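Ribokinase (Giardia lamblia, PDB 6WHJ) probably phosphorylates D-ribose at O-5 with magnesium-bound ATP, giving D-ribose 5-phosphate, as a homodimeric member of the PfkB carbohydrate kinase family. Local coordinates at residues 149-152 with 153-156; 155-158 with 159-162; 238-241 with 242-245. All coordinates share one frame; numbering follows the deposited sequence.

Contact 1 (149-152 with 153-156)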
loop_
_atom_site.group_PDB
_atom_site.type_symbol
_atom_site.label_atom_id
_atom_site.label_comp_id
_atom_site.label_asym_id
_atom_site.label_seq_id
_atom_site.Cartn_x
_atom_site.Cartn_y
_atom_site.Cartn_z
ATOM N N PRO B 149 -10.831 17.114 -9.602
ATOM C CA PRO B 149 -10.638 18.419 -10.263
ATOM C C PRO B 149 -11.935 19.151 -10.562
ATOM O O PRO B 149 -12.041 20.355 -10.285
ATOM C CB PRO B 149 -9.890 18.042 -11.553
ATOM C CG PRO B 149 -9.199 16.768 -11.228
ATOM C CD PRO B 149 -10.130 16.027 -10.311
ATOM N N ASP B 150 -12.938 18.449 -11.098
ATOM C CA ASP B 150 -14.189 19.104 -11.462
ATOM C C ASP B 150 -14.950 19.589 -10.236
ATOM O O ASP B 150 -15.578 20.657 -10.273
ATOM C CB ASP B 150 -15.074 18.143 -12.254
ATOM C CG ASP B 150 -14.547 17.869 -13.650
ATOM O OD1 ASP B 150 -13.651 18.605 -14.116
ATOM O OD2 ASP B 150 -15.061 16.925 -14.293
ATOM N N ASN B 151 -14.889 18.834 -9.138
ATOM C CA ASN B 151 -15.581 19.234 -7.921
ATOM C C ASN B 151 -14.861 20.364 -7.205
ATOM O O ASN B 151 -15.507 21.176 -6.535
ATOM C CB ASN B 151 -15.742 18.028 -7.004
ATOM C CG ASN B 151 -16.694 17.001 -7.575
ATOM O OD1 ASN B 151 -17.575 17.340 -8.365
ATOM N ND2 ASN B 151 -16.521 15.743 -7.190
ATOM N N THR B 152 -13.535 20.426 -7.320
ATOM C CA THR B 152 -12.810 21.592 -6.824
ATOM C C THR B 152 -13.308 22.862 -7.502
ATOM O O THR B 152 -13.518 23.886 -6.842
ATOM C CB THR B 152 -11.316 21.412 -7.056
ATOM O OG1 THR B 152 -10.864 20.248 -6.353
ATOM C CG2 THR B 152 -10.553 22.613 -6.536
ATOM N N LEU B 153 -13.522 22.809 -8.823
ATOM C CA LEU B 153 -13.995 23.988 -9.540
ATOM C C LEU B 153 -15.420 24.347 -9.134
ATOM O O LEU B 153 -15.799 25.528 -9.163
ATOM C CB LEU B 153 -13.891 23.772 -11.053
ATOM C CG LEU B 153 -12.455 23.632 -11.567
ATOM C CD1 LEU B 153 -12.387 23.621 -13.071
ATOM C CD2 LEU B 153 -11.542 24.721 -10.980
ATOM N N LEU B 154 -16.228 23.351 -8.771
ATOM C CA LEU B 154 -17.535 23.673 -8.213
ATOM C C LEU B 154 -17.390 24.368 -6.865
ATOM O O LEU B 154 -18.092 25.351 -6.596
ATOM C CB LEU B 154 -18.405 22.419 -8.090
ATOM C CG LEU B 154 -18.843 21.693 -9.368
ATOM C CD1 LEU B 154 -19.627 20.438 -9.024
ATOM C CD2 LEU B 154 -19.642 22.604 -10.272
ATOM N N PHE B 155 -16.472 23.891 -6.010
ATOM C CA PHE B 155 -16.266 24.573 -4.734
ATOM C C PHE B 155 -15.687 25.964 -4.930
ATOM O O PHE B 155 -16.009 26.875 -4.162
ATOM C CB PHE B 155 -15.355 23.768 -3.806
ATOM C CG PHE B 155 -16.062 22.675 -3.071
ATOM C CD1 PHE B 155 -17.037 22.978 -2.134
ATOM C CD2 PHE B 155 -15.751 21.344 -3.313
ATOM C CE1 PHE B 155 -17.705 21.976 -1.466
ATOM C CE2 PHE B 155 -16.410 20.332 -2.643
ATOM C CZ PHE B 155 -17.383 20.647 -1.717
ATOM N N VAL B 156 -14.831 26.137 -5.942
ATOM C CA VAL B 156 -14.295 27.457 -6.265
ATOM C C VAL B 156 -15.425 28.438 -6.549
ATOM O O VAL B 156 -15.409 29.583 -6.078
ATOM C CB VAL B 156 -13.312 27.351 -7.444
ATOM C CG1 VAL B 156 -13.151 28.687 -8.143
ATOM C CG2 VAL B 156 -11.960 26.847 -6.954
#
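In the first two turns of helix 149-165, Asn151 meets Leu154 and Phe155, three and four residues on. Its side-chain oxygen OD1 comes to 3.8 Å from Leu154 CD1, the amide crossing the leucine branch at a slant. Both side chains have CG anti to their own carbonyl carbon, Asn151 at chi1 -68° and Leu154 at -65°, and this shared setting inclines each of them back toward the start of the helix, so the leucine methyl reaches the amide of the turn before. Phe155 leans the same way, with chi1 -81°. Its ring passes obliquely by the carbonyl oxygen of Asn151, with CD2 the nearest ring atom. That oxygen accepts the backbone amide hydrogen of Phe155, N to O 2.9 Å.

Three further bonds of the i to i+4 pattern, Leu153 N to Pro149 O, Leu154 N to Asp150 O and Val156 N to Thr152 O, confirm a regular helix from its first residues. Leu153 follows the same rule as Leu154, its CG standing 3.5 Å from Pro149 O. On Val156 the branch CG2 lies alongside Thr152 O, while the methyls Thr152 CG2 and Val156 CG2 are barely in touch at 4.5 Å. The hydroxyl OG1 of Thr152 turns back to bond Ser148 O, just ahead of the helix.

The helix is the crossover of the beta-alpha-beta unit between strands 140-143 and 170-173. Thr152 and Phe155 pack on Met143 of the first strand, Leu153 and Val156 lie against Ile187 of helix 184-188, and Leu154 touches Pro125 in a loop.

Contact 2 (155-158 with 159-162)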
loop_
_atom_site.group_PDB
_atom_site.type_symbol
_atom_site.label_atom_id
_atom_site.label_comp_id
_atom_site.label_asym_id
_atom_site.label_seq_id
_atom_site.Cartn_x
_atom_site.Cartn_y
_atom_site.Cartn_z
ATOM N N PHE B 155 -16.472 23.891 -6.010
ATOM C CA PHE B 155 -16.266 24.573 -4.734
ATOM C C PHE B 155 -15.687 25.964 -4.930
ATOM O O PHE B 155 -16.009 26.875 -4.162
ATOM C CB PHE B 155 -15.355 23.768 -3.806
ATOM C CG PHE B 155 -16.062 22.675 -3.071
ATOM C CD1 PHE B 155 -17.037 22.978 -2.134
ATOM C CD2 PHE B 155 -15.751 21.344 -3.313
ATOM C CE1 PHE B 155 -17.705 21.976 -1.466
ATOM C CE2 PHE B 155 -16.410 20.332 -2.643
ATOM C CZ PHE B 155 -17.383 20.647 -1.717
ATOM N N VAL B 156 -14.831 26.137 -5.942
ATOM C CA VAL B 156 -14.295 27.457 -6.265
ATOM C C VAL B 156 -15.425 28.438 -6.549
ATOM O O VAL B 156 -15.409 29.583 -6.078
ATOM C CB VAL B 156 -13.312 27.351 -7.444
ATOM C CG1 VAL B 156 -13.151 28.687 -8.143
ATOM C CG2 VAL B 156 -11.960 26.847 -6.954
ATOM N N GLU B 157 -16.439 28.003 -7.300
ATOM C CA GLU B 157 -17.554 28.901 -7.581
ATOM C C GLU B 157 -18.326 29.243 -6.309
ATOM O O GLU B 157 -18.727 30.398 -6.114
ATOM C CB GLU B 157 -18.468 28.290 -8.639
ATOM C CG GLU B 157 -19.693 29.131 -8.922
ATOM C CD GLU B 157 -19.358 30.515 -9.462
ATOM O OE1 GLU B 157 -18.271 30.694 -10.063
ATOM O OE2 GLU B 157 -20.187 31.432 -9.269
ATOM N N VAL B 158 -18.490 28.278 -5.403
ATOM C CA VAL B 158 -19.151 28.579 -4.138
ATOM C C VAL B 158 -18.375 29.639 -3.373
ATOM O O VAL B 158 -18.953 30.605 -2.854
ATOM C CB VAL B 158 -19.310 27.298 -3.301
ATOM C CG1 VAL B 158 -19.769 27.637 -1.897
ATOM C CG2 VAL B 158 -20.296 26.351 -3.970
ATOM N N ILE B 159 -17.050 29.493 -3.318
ATOM C CA ILE B 159 -16.221 30.428 -2.566
ATOM C C ILE B 159 -16.262 31.817 -3.204
ATOM O O ILE B 159 -16.328 32.838 -2.506
ATOM C CB ILE B 159 -14.796 29.871 -2.472
ATOM C CG1 ILE B 159 -14.808 28.541 -1.714
ATOM C CG2 ILE B 159 -13.890 30.857 -1.750
ATOM C CD1 ILE B 159 -13.481 27.810 -1.756
ATOM N N LYS B 160 -16.255 31.877 -4.540
ATOM C CA LYS B 160 -16.371 33.160 -5.229
ATOM C C LYS B 160 -17.654 33.873 -4.830
ATOM O O LYS B 160 -17.650 35.086 -4.579
ATOM C CB LYS B 160 -16.297 32.954 -6.746
ATOM C CG LYS B 160 -16.417 34.218 -7.614
ATOM C CD LYS B 160 -16.417 33.859 -9.094
ATOM C CE LYS B 160 -16.471 35.080 -9.990
ATOM N NZ LYS B 160 -16.757 34.730 -11.418
ATOM N N GLN B 161 -18.752 33.122 -4.725
ATOM C CA GLN B 161 -20.019 33.697 -4.286
ATOM C C GLN B 161 -20.001 34.055 -2.805
ATOM O O GLN B 161 -20.666 35.015 -2.392
ATOM C CB GLN B 161 -21.160 32.719 -4.563
ATOM C CG GLN B 161 -21.701 32.744 -5.981
ATOM C CD GLN B 161 -22.659 31.594 -6.260
ATOM O OE1 GLN B 161 -23.559 31.307 -5.471
ATOM N NE2 GLN B 161 -22.481 30.947 -7.405
ATOM N N ALA B 162 -19.246 33.307 -1.991
ATOM C CA ALA B 162 -19.180 33.612 -0.564
ATOM C C ALA B 162 -18.339 34.853 -0.303
ATOM O O ALA B 162 -18.662 35.647 0.589
ATOM C CB ALA B 162 -18.626 32.420 0.215
#
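Glu157 sets CG anti to its backbone N (chi1 177°) and then bends at chi2, which swings its carboxylate forward along the helix, whereas Gln161 keeps CG anti to its carbonyl carbon and runs on extended, back toward the glutamate. The two ends meet one turn apart: Gln161 NE2 donates to Glu157 OE2 at 3.0 Å. The N-H points almost straight at the oxygen (171°), which lies in the amide plane and receives it on the anti lone pair, away from OE1. Carboxylate and amide are nonetheless turned against each other, their planes 58° apart. The other oxygen, OE1, lies 3.8 Å from Lys160 CD; the ammonium NZ is 4.5 Å from OE1, beyond a salt bridge, so any attraction there is probably modest.

This polar row runs along one side of the amphipathic crossover helix of the Rossmann-like PfkB core, while Ile159 reaches Val141 and Met143 of strand 140-143 and Val158 packs on Met132 and Leu135 of helix 131-135. Ile159 CG1 lies alongside Phe155 O, which accepts Ile159 N at 2.9 Å. The bond from Ala162 N to Val158 O (2.9 Å) continues the pattern, the helix running on to 165.

Contact 3 (238-241 with 242-245)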
loop_
_atom_site.group_PDB
_atom_site.type_symbol
_atom_site.label_atom_id
_atom_site.label_comp_id
_atom_site.label_asym_id
_atom_site.label_seq_id
_atom_site.Cartn_x
_atom_site.Cartn_y
_atom_site.Cartn_z
ATOM N N PHE B 238 5.843 30.789 -0.264
ATOM C CA PHE B 238 6.660 29.669 -0.723
ATOM C C PHE B 238 7.134 28.882 0.486
ATOM O O PHE B 238 7.725 29.452 1.407
ATOM C CB PHE B 238 7.869 30.147 -1.516
ATOM C CG PHE B 238 7.544 30.718 -2.855
ATOM C CD1 PHE B 238 7.407 29.892 -3.953
ATOM C CD2 PHE B 238 7.413 32.092 -3.027
ATOM C CE1 PHE B 238 7.122 30.423 -5.198
ATOM C CE2 PHE B 238 7.130 32.625 -4.265
ATOM C CZ PHE B 238 6.980 31.790 -5.355
ATOM N N THR B 239 6.846 27.588 0.494
ATOM C CA THR B 239 7.386 26.664 1.482
ATOM C C THR B 239 8.686 26.075 0.966
ATOM O O THR B 239 8.718 25.482 -0.113
ATOM C CB THR B 239 6.387 25.551 1.793
ATOM O OG1 THR B 239 5.384 26.055 2.683
ATOM C CG2 THR B 239 7.088 24.347 2.397
ATOM N N LEU B 240 9.754 26.221 1.746
ATOM C CA LEU B 240 11.090 25.882 1.276
ATOM C C LEU B 240 11.731 24.805 2.142
ATOM O O LEU B 240 12.953 24.630 2.109
ATOM C CB LEU B 240 11.956 27.138 1.247
ATOM C CG LEU B 240 11.418 28.236 0.325
ATOM C CD1 LEU B 240 12.383 29.416 0.253
ATOM C CD2 LEU B 240 11.094 27.691 -1.071
ATOM N N GLY B 241 10.922 24.071 2.902
ATOM C CA GLY B 241 11.439 22.977 3.706
ATOM C C GLY B 241 12.416 23.484 4.745
ATOM O O GLY B 241 12.137 24.440 5.475
ATOM N N SER B 242 13.604 22.878 4.772
ATOM C CA SER B 242 14.605 23.249 5.767
ATOM C C SER B 242 15.097 24.685 5.591
ATOM O O SER B 242 15.676 25.248 6.527
ATOM C CB SER B 242 15.769 22.260 5.716
ATOM O OG SER B 242 16.324 22.195 4.412
ATOM N N ARG B 243 14.875 25.297 4.420
ATOM C CA ARG B 243 15.235 26.696 4.226
ATOM C C ARG B 243 14.199 27.661 4.785
ATOM O O ARG B 243 14.437 28.871 4.752
ATOM C CB ARG B 243 15.456 27.012 2.750
ATOM C CG ARG B 243 16.695 26.390 2.141
ATOM C CD ARG B 243 16.968 27.038 0.806
ATOM N NE ARG B 243 16.026 26.552 -0.193
ATOM C CZ ARG B 243 15.619 27.252 -1.245
ATOM N NH1 ARG B 243 14.756 26.717 -2.096
ATOM N NH2 ARG B 243 16.059 28.491 -1.435
ATOM N N GLY B 244 13.065 27.166 5.281
ATOM C CA GLY B 244 12.035 28.008 5.868
ATOM C C GLY B 244 10.936 28.357 4.882
ATOM O O GLY B 244 10.523 27.502 4.095
ATOM N N SER B 245 10.488 29.609 4.858
ATOM C CA SER B 245 9.444 29.999 3.921
ATOM C C SER B 245 9.731 31.399 3.395
ATOM O O SER B 245 10.654 32.087 3.839
ATOM C CB SER B 245 8.044 29.930 4.551
ATOM O OG SER B 245 8.057 30.375 5.893
#
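The guanidinium of Arg243 has Leu240 CD1 over one face, 4.0 Å above the plane and displaced toward the rim, while Leu240 CD2 stands 3.9 Å from Arg243 NH1. The arginine chain, bent at chi3 (-75°), folds back to lay its flat end across the leucine, and NH1 is held by a salt bridge to Glu198. The two residues sit in the tight connection of a beta hairpin: strand 235-239 leads through a short 3-10 turn at Ser242 and Arg243 into antiparallel strand 245-249. Thr239 and Ser245 face each other as a non-hydrogen-bonded pair, CA to CA 4.6 Å.

Residues 239 to 244 are predicted to bind ATP, and Thr239 touches Asn197, another predicted ATP residue. Gly241 and Gly244 both adopt positive phi, 63° and 96°, and let the chain reverse sharply. Two backbone bonds close the turn, one from Arg243 N to Leu240 O (3.1 Å) and the other from Gly244 N to Gly241 O (2.9 Å). On the strand side of the turn Leu240 N bonds Gly244 O at 2.8 Å.

How the contacts relate
Contacts 1 and 2 are overlapping two-turn pieces of helix 149-165, their centres about 9 Å apart, and share Phe155 and Val156. Contact 3 lies on the opposite side of the chain's centre, with its centre about 28 Å from that of contact 1 and 30 Å from that of contact 2, and nearest atoms about 19 Å away from either. All three are partly buried. The helical pair is held by regular i to i+4 bonds, with one face buried on the sheet. The hairpin of contact 3, at the predicted ATP site, has more exposed than buried residues and rests on a few turn bonds.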